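Local coordinates for cell divisionFtsK/SpoIIIE (Thermomonospora curvata, PDB 4NH0), which serves as an ATPase of a type VII (ESX) secretion system, binding the secreted protein EsxB and probably helping to drive its export from the cell, at residues M1098-D1110 and P1120-R1133. Residues are numbered along the deposited sequence; the frame is centred on the assembly and turned at random.
Sequences MASPGLVMSGNKD and PHKLPQGRGYFVER. With ATP (adenosine-5'-triphosphate), chain F.
Strands 1102-1104 and 1127-1132 pair antiparallel in the third FtsK domain, which has the P-loop NTPase fold and binds ATP, and the chain between them turns past the adenine. Gly1102 and Val1131 exchange two backbone hydrogen bonds, Val1104 and Tyr1129 two more; the N of Tyr1129 lies 2.7 Å from the O of Val1104. A CB on Gly1128 would probably run into Leu1103 CD1 and Met1105 CG, consistent with glycine here. With CG anti to the backbone N (chi1 -180°), Leu1103 lays CD1 over the opposite backbone, 3.4 Å from Tyr1129 C.

Past the strands, Ser1106 OG accepts the N-H of Leu1123 at 3.1 Å, nearly straight at 165°, and is also hydrogen-bonded to Asp949. Val1104 CG1 packs on Pro1120 CG at 3.8 Å, apolar against apolar, while His1121 NE2 and Tyr1129 OH share a hydrogen bond, the hydroxyl in the imidazole plane at its edge, tying loop to strand.

In the type II turn from Pro1124 to Arg1127, the backbone angles of Gly1126 would press a side chain against the preceding carbonyl oxygen, and it would also run into the adenine; its CA lies 3.7 Å from ATP C6. Gln1125 lies along the ribose, its NE2 3.2 Å from ATP O4'; an alanine here would probably leave that side of the sugar without its amide neighbour and freer to shift.

Strand 1102-1104 continues the sheet beside the parallel strand 944-947, which leads into the P-loop, and strand 1127-1132 pairs onward, antiparallel, with strand 1136-1144.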
loop_
_atom_site.group_PDB
_atom_site.type_symbol
_atom_site.label_atom_id
_atom_site.label_comp_id
_atom_site.label_asym_id
_atom_site.label_seq_id
_atom_site.Cartn_x
_atom_site.Cartn_y
_atom_site.Cartn_z
ATOM N N MET A 1098 11.812 46.836 20.134
ATOM C CA MET A 1098 10.603 47.475 19.626
ATOM C C MET A 1098 9.996 46.686 18.469
ATOM O O MET A 1098 9.198 47.217 17.697
ATOM C CB MET A 1098 10.895 48.915 19.199
ATOM C CG MET A 1098 11.938 49.069 18.116
ATOM S SD MET A 1098 12.453 50.788 17.959
ATOM C CE MET A 1098 10.864 51.609 17.878
ATOM N N ALA A 1099 10.388 45.420 18.365
ATOM C CA ALA A 1099 9.797 44.468 17.426
ATOM C C ALA A 1099 9.858 44.933 15.975
ATOM O O ALA A 1099 8.866 44.859 15.253
ATOM C CB ALA A 1099 8.356 44.177 17.818
ATOM N N SER A 1100 11.022 45.407 15.552
ATOM C CA SER A 1100 11.217 45.807 14.167
ATOM C C SER A 1100 11.293 44.582 13.269
ATOM O O SER A 1100 11.768 43.532 13.696
ATOM C CB SER A 1100 12.484 46.650 14.022
ATOM O OG SER A 1100 12.342 47.896 14.677
ATOM N N PRO A 1101 10.808 44.707 12.024
ATOM C CA PRO A 1101 10.917 43.625 11.044
ATOM C C PRO A 1101 12.373 43.270 10.787
ATOM O O PRO A 1101 13.215 44.163 10.731
ATOM C CB PRO A 1101 10.265 44.214 9.793
ATOM C CG PRO A 1101 9.355 45.271 10.305
ATOM C CD PRO A 1101 10.055 45.854 11.490
ATOM N N GLY A 1102 12.666 41.984 10.640
ATOM C CA GLY A 1102 14.038 41.553 10.477
ATOM C C GLY A 1102 14.215 40.398 9.516
ATOM O O GLY A 1102 13.252 39.740 9.131
ATOM N N LEU A 1103 15.462 40.157 9.128
ATOM C CA LEU A 1103 15.786 39.049 8.242
ATOM C C LEU A 1103 17.055 38.343 8.702
ATOM O O LEU A 1103 18.087 38.975 8.910
ATOM C CB LEU A 1103 15.947 39.538 6.804
ATOM C CG LEU A 1103 16.287 38.462 5.773
ATOM C CD1 LEU A 1103 15.252 37.362 5.805
ATOM C CD2 LEU A 1103 16.372 39.057 4.385
ATOM N N VAL A 1104 16.969 37.028 8.863
ATOM C CA VAL A 1104 18.127 36.228 9.229
ATOM C C VAL A 1104 18.517 35.322 8.070
ATOM O O VAL A 1104 17.810 34.368 7.753
ATOM C CB VAL A 1104 17.858 35.377 10.483
ATOM C CG1 VAL A 1104 19.056 34.497 10.795
ATOM C CG2 VAL A 1104 17.527 36.272 11.664
ATOM N N MET A 1105 19.643 35.627 7.436
ATOM C CA MET A 1105 20.082 34.881 6.265
ATOM C C MET A 1105 20.998 33.722 6.638
ATOM O O MET A 1105 20.844 33.111 7.695
ATOM C CB MET A 1105 20.785 35.812 5.279
ATOM C CG MET A 1105 19.850 36.801 4.602
ATOM S SD MET A 1105 20.715 38.006 3.583
ATOM C CE MET A 1105 19.416 38.494 2.456
ATOM N N SER A 1106 21.945 33.420 5.757
ATOM C CA SER A 1106 22.873 32.318 5.973
ATOM C C SER A 1106 23.805 32.600 7.144
ATOM O O SER A 1106 24.292 33.718 7.307
ATOM C CB SER A 1106 23.687 32.052 4.707
ATOM O OG SER A 1106 24.588 30.975 4.893
ATOM N N GLY A 1107 24.049 31.579 7.957
ATOM C CA GLY A 1107 24.937 31.711 9.096
ATOM C C GLY A 1107 25.202 30.386 9.778
ATOM O O GLY A 1107 25.134 29.331 9.150
ATOM N N ASN A 1108 25.517 30.441 11.066
ATOM C CA ASN A 1108 25.700 29.231 11.851
ATOM C C ASN A 1108 25.003 29.335 13.201
ATOM O O ASN A 1108 24.631 30.421 13.643
ATOM C CB ASN A 1108 27.186 28.926 12.040
ATOM C CG ASN A 1108 27.920 30.030 12.766
ATOM O OD1 ASN A 1108 27.529 31.195 12.708
ATOM N ND2 ASN A 1108 28.997 29.669 13.454
ATOM N N LYS A 1109 24.841 28.189 13.848
ATOM C CA LYS A 1109 24.014 28.057 15.040
ATOM C C LYS A 1109 24.786 28.456 16.289
ATOM O O LYS A 1109 24.215 28.569 17.375
ATOM C CB LYS A 1109 23.480 26.620 15.186
ATOM C CG LYS A 1109 22.962 25.941 13.900
ATOM C CD LYS A 1109 24.062 25.541 12.910
ATOM C CE LYS A 1109 23.546 24.646 11.799
ATOM N NZ LYS A 1109 24.496 24.643 10.648
ATOM N N ASP A 1110 26.087 28.674 16.121
ATOM C CA ASP A 1110 26.954 29.087 17.216
ATOM C C ASP A 1110 26.525 30.436 17.782
ATOM O O ASP A 1110 26.767 30.736 18.951
ATOM C CB ASP A 1110 28.408 29.160 16.748
ATOM C CG ASP A 1110 29.002 27.794 16.466
ATOM O OD1 ASP A 1110 28.423 26.784 16.920
ATOM O OD2 ASP A 1110 30.052 27.731 15.792
ATOM N N PRO A 1120 19.973 30.324 13.140
ATOM C CA PRO A 1120 20.634 30.457 11.839
ATOM C C PRO A 1120 21.324 29.183 11.366
ATOM O O PRO A 1120 21.686 28.338 12.180
ATOM C CB PRO A 1120 21.665 31.557 12.089
ATOM C CG PRO A 1120 21.090 32.359 13.194
ATOM C CD PRO A 1120 20.396 31.376 14.079
ATOM N N HIS A 1121 21.494 29.060 10.053
ATOM C CA HIS A 1121 22.207 27.938 9.455
ATOM C C HIS A 1121 22.574 28.258 8.010
ATOM O O HIS A 1121 22.238 29.326 7.501
ATOM C CB HIS A 1121 21.374 26.658 9.527
ATOM C CG HIS A 1121 20.016 26.784 8.911
ATOM N ND1 HIS A 1121 19.723 26.308 7.652
ATOM C CD2 HIS A 1121 18.871 27.331 9.383
ATOM C CE1 HIS A 1121 18.455 26.555 7.375
ATOM N NE2 HIS A 1121 17.917 27.177 8.409
ATOM N N LYS A 1122 23.270 27.333 7.357
ATOM C CA LYS A 1122 23.748 27.550 5.996
ATOM C C LYS A 1122 22.600 27.647 4.998
ATOM O O LYS A 1122 21.897 26.669 4.746
ATOM C CB LYS A 1122 24.707 26.430 5.584
ATOM C CG LYS A 1122 25.242 26.552 4.165
ATOM C CD LYS A 1122 26.056 27.823 3.977
ATOM C CE LYS A 1122 26.708 27.860 2.604
ATOM N NZ LYS A 1122 27.357 29.171 2.325
ATOM N N LEU A 1123 22.419 28.837 4.436
ATOM C CA LEU A 1123 21.379 29.075 3.442
ATOM C C LEU A 1123 21.980 29.548 2.126
ATOM O O LEU A 1123 23.033 30.183 2.116
ATOM C CB LEU A 1123 20.372 30.106 3.955
ATOM C CG LEU A 1123 19.381 29.643 5.019
ATOM C CD1 LEU A 1123 18.537 30.810 5.496
ATOM C CD2 LEU A 1123 18.501 28.536 4.474
ATOM N N PRO A 1124 21.313 29.236 1.006
ATOM C CA PRO A 1124 21.745 29.741 -0.300
ATOM C C PRO A 1124 21.664 31.261 -0.366
ATOM O O PRO A 1124 21.016 31.875 0.481
ATOM C CB PRO A 1124 20.758 29.093 -1.274
ATOM C CG PRO A 1124 19.576 28.741 -0.442
ATOM C CD PRO A 1124 20.127 28.370 0.893
ATOM N N GLN A 1125 22.318 31.855 -1.359
ATOM C CA GLN A 1125 22.375 33.306 -1.480
ATOM C C GLN A 1125 20.994 33.924 -1.666
ATOM O O GLN A 1125 20.189 33.446 -2.463
ATOM C CB GLN A 1125 23.282 33.705 -2.644
ATOM C CG GLN A 1125 24.733 33.292 -2.467
ATOM C CD GLN A 1125 25.606 33.726 -3.627
ATOM O OE1 GLN A 1125 25.164 33.757 -4.774
ATOM N NE2 GLN A 1125 26.854 34.065 -3.332
ATOM N N GLY A 1126 20.725 34.988 -0.916
ATOM C CA GLY A 1126 19.475 35.710 -1.039
ATOM C C GLY A 1126 18.385 35.207 -0.116
ATOM O O GLY A 1126 17.469 35.948 0.233
ATOM N N ARG A 1127 18.481 33.944 0.284
ATOM C CA ARG A 1127 17.456 33.332 1.119
ATOM C C ARG A 1127 17.681 33.643 2.594
ATOM O O ARG A 1127 18.819 33.729 3.053
ATOM C CB ARG A 1127 17.424 31.820 0.897
ATOM C CG ARG A 1127 16.209 31.128 1.485
ATOM C CD ARG A 1127 16.025 29.754 0.875
ATOM N NE ARG A 1127 16.015 29.815 -0.583
ATOM C CZ ARG A 1127 15.882 28.759 -1.376
ATOM N NH1 ARG A 1127 15.746 27.548 -0.857
ATOM N NH2 ARG A 1127 15.886 28.915 -2.693
ATOM N N GLY A 1128 16.587 33.816 3.329
ATOM C CA GLY A 1128 16.652 34.094 4.751
ATOM C C GLY A 1128 15.308 33.919 5.431
ATOM O O GLY A 1128 14.306 33.643 4.776
ATOM N N TYR A 1129 15.286 34.081 6.749
ATOM C CA TYR A 1129 14.049 33.959 7.514
ATOM C C TYR A 1129 13.499 35.326 7.892
ATOM O O TYR A 1129 14.059 36.018 8.739
ATOM C CB TYR A 1129 14.276 33.117 8.770
ATOM C CG TYR A 1129 14.474 31.647 8.492
ATOM C CD1 TYR A 1129 13.390 30.786 8.408
ATOM C CD2 TYR A 1129 15.744 31.118 8.314
ATOM C CE1 TYR A 1129 13.565 29.442 8.153
ATOM C CE2 TYR A 1129 15.928 29.775 8.060
ATOM C CZ TYR A 1129 14.835 28.942 7.980
ATOM O OH TYR A 1129 15.012 27.602 7.726
ATOM N N PHE A 1130 12.398 35.710 7.256
ATOM C CA PHE A 1130 11.777 37.002 7.511
ATOM C C PHE A 1130 10.991 36.975 8.812
ATOM O O PHE A 1130 10.059 36.188 8.968
ATOM C CB PHE A 1130 10.866 37.395 6.346
ATOM C CG PHE A 1130 10.213 38.737 6.510
ATOM C CD1 PHE A 1130 10.931 39.901 6.302
ATOM C CD2 PHE A 1130 8.878 38.835 6.860
ATOM C CE1 PHE A 1130 10.333 41.135 6.449
ATOM C CE2 PHE A 1130 8.276 40.067 7.007
ATOM C CZ PHE A 1130 9.005 41.217 6.802
ATOM N N VAL A 1131 11.372 37.837 9.748
ATOM C CA VAL A 1131 10.700 37.904 11.037
ATOM C C VAL A 1131 9.928 39.206 11.189
ATOM O O VAL A 1131 10.499 40.294 11.135
ATOM C CB VAL A 1131 11.693 37.770 12.205
ATOM C CG1 VAL A 1131 10.993 38.029 13.528
ATOM C CG2 VAL A 1131 12.333 36.393 12.199
ATOM N N GLU A 1132 8.621 39.077 11.375
ATOM C CA GLU A 1132 7.744 40.219 11.576
ATOM C C GLU A 1132 6.906 39.961 12.821
ATOM O O GLU A 1132 6.673 38.806 13.176
ATOM C CB GLU A 1132 6.859 40.437 10.346
ATOM C CG GLU A 1132 6.015 41.698 10.372
ATOM C CD GLU A 1132 4.765 41.568 9.524
ATOM O OE1 GLU A 1132 4.746 40.706 8.619
ATOM O OE2 GLU A 1132 3.802 42.325 9.763
ATOM N N ARG A 1133 6.472 41.025 13.491
ATOM C CA ARG A 1133 5.663 40.892 14.698
ATOM C C ARG A 1133 4.418 40.065 14.414
ATOM O O ARG A 1133 4.062 39.174 15.185
ATOM C CB ARG A 1133 5.273 42.263 15.250
ATOM C CG ARG A 1133 4.443 42.199 16.522
ATOM C CD ARG A 1133 4.430 43.535 17.249
ATOM N NE ARG A 1133 3.827 44.596 16.450
ATOM C CZ ARG A 1133 2.517 44.790 16.343
ATOM N NH1 ARG A 1133 1.674 43.990 16.980
ATOM N NH2 ARG A 1133 2.050 45.781 15.596
HETATM P PG ATP F . 30.015 40.858 1.559
HETATM O O1G ATP F . 30.400 41.427 0.216
HETATM O O2G ATP F . 30.964 39.814 2.095
HETATM O O3G ATP F . 29.598 41.900 2.566
HETATM P PB ATP F . 27.379 40.793 0.651
HETATM O O1B ATP F . 27.765 42.193 0.247
HETATM O O2B ATP F . 26.231 40.579 1.598
HETATM O O3B ATP F . 28.660 40.042 1.265
HETATM P PA ATP F . 26.409 40.688 -1.946
HETATM O O1A ATP F . 25.020 41.146 -1.580
HETATM O O2A ATP F . 27.410 41.696 -2.450
HETATM O O3A ATP F . 27.037 39.944 -0.668
HETATM O "O5'" ATP F . 26.284 39.495 -3.013
HETATM C "C5'" ATP F . 27.348 38.565 -3.193
HETATM C "C4'" ATP F . 26.915 37.559 -4.249
HETATM O "O4'" ATP F . 25.645 37.019 -3.882
HETATM C "C3'" ATP F . 26.754 38.225 -5.603
HETATM O "O3'" ATP F . 27.704 37.683 -6.525
HETATM C "C2'" ATP F . 25.348 37.907 -6.066
HETATM O "O2'" ATP F . 25.395 37.205 -7.311
HETATM C "C1'" ATP F . 24.745 37.018 -4.992
HETATM N N9 ATP F . 23.428 37.555 -4.564
HETATM C C8 ATP F . 23.235 38.690 -3.868
HETATM N N7 ATP F . 21.916 38.902 -3.634
HETATM C C5 ATP F . 21.238 37.884 -4.190
HETATM C C6 ATP F . 19.816 37.490 -4.311
HETATM N N6 ATP F . 18.831 38.251 -3.776
HETATM N N1 ATP F . 19.533 36.349 -4.973
HETATM C C2 ATP F . 20.503 35.587 -5.508
HETATM N N3 ATP F . 21.812 35.883 -5.436
HETATM C C4 ATP F . 22.238 37.000 -4.803
#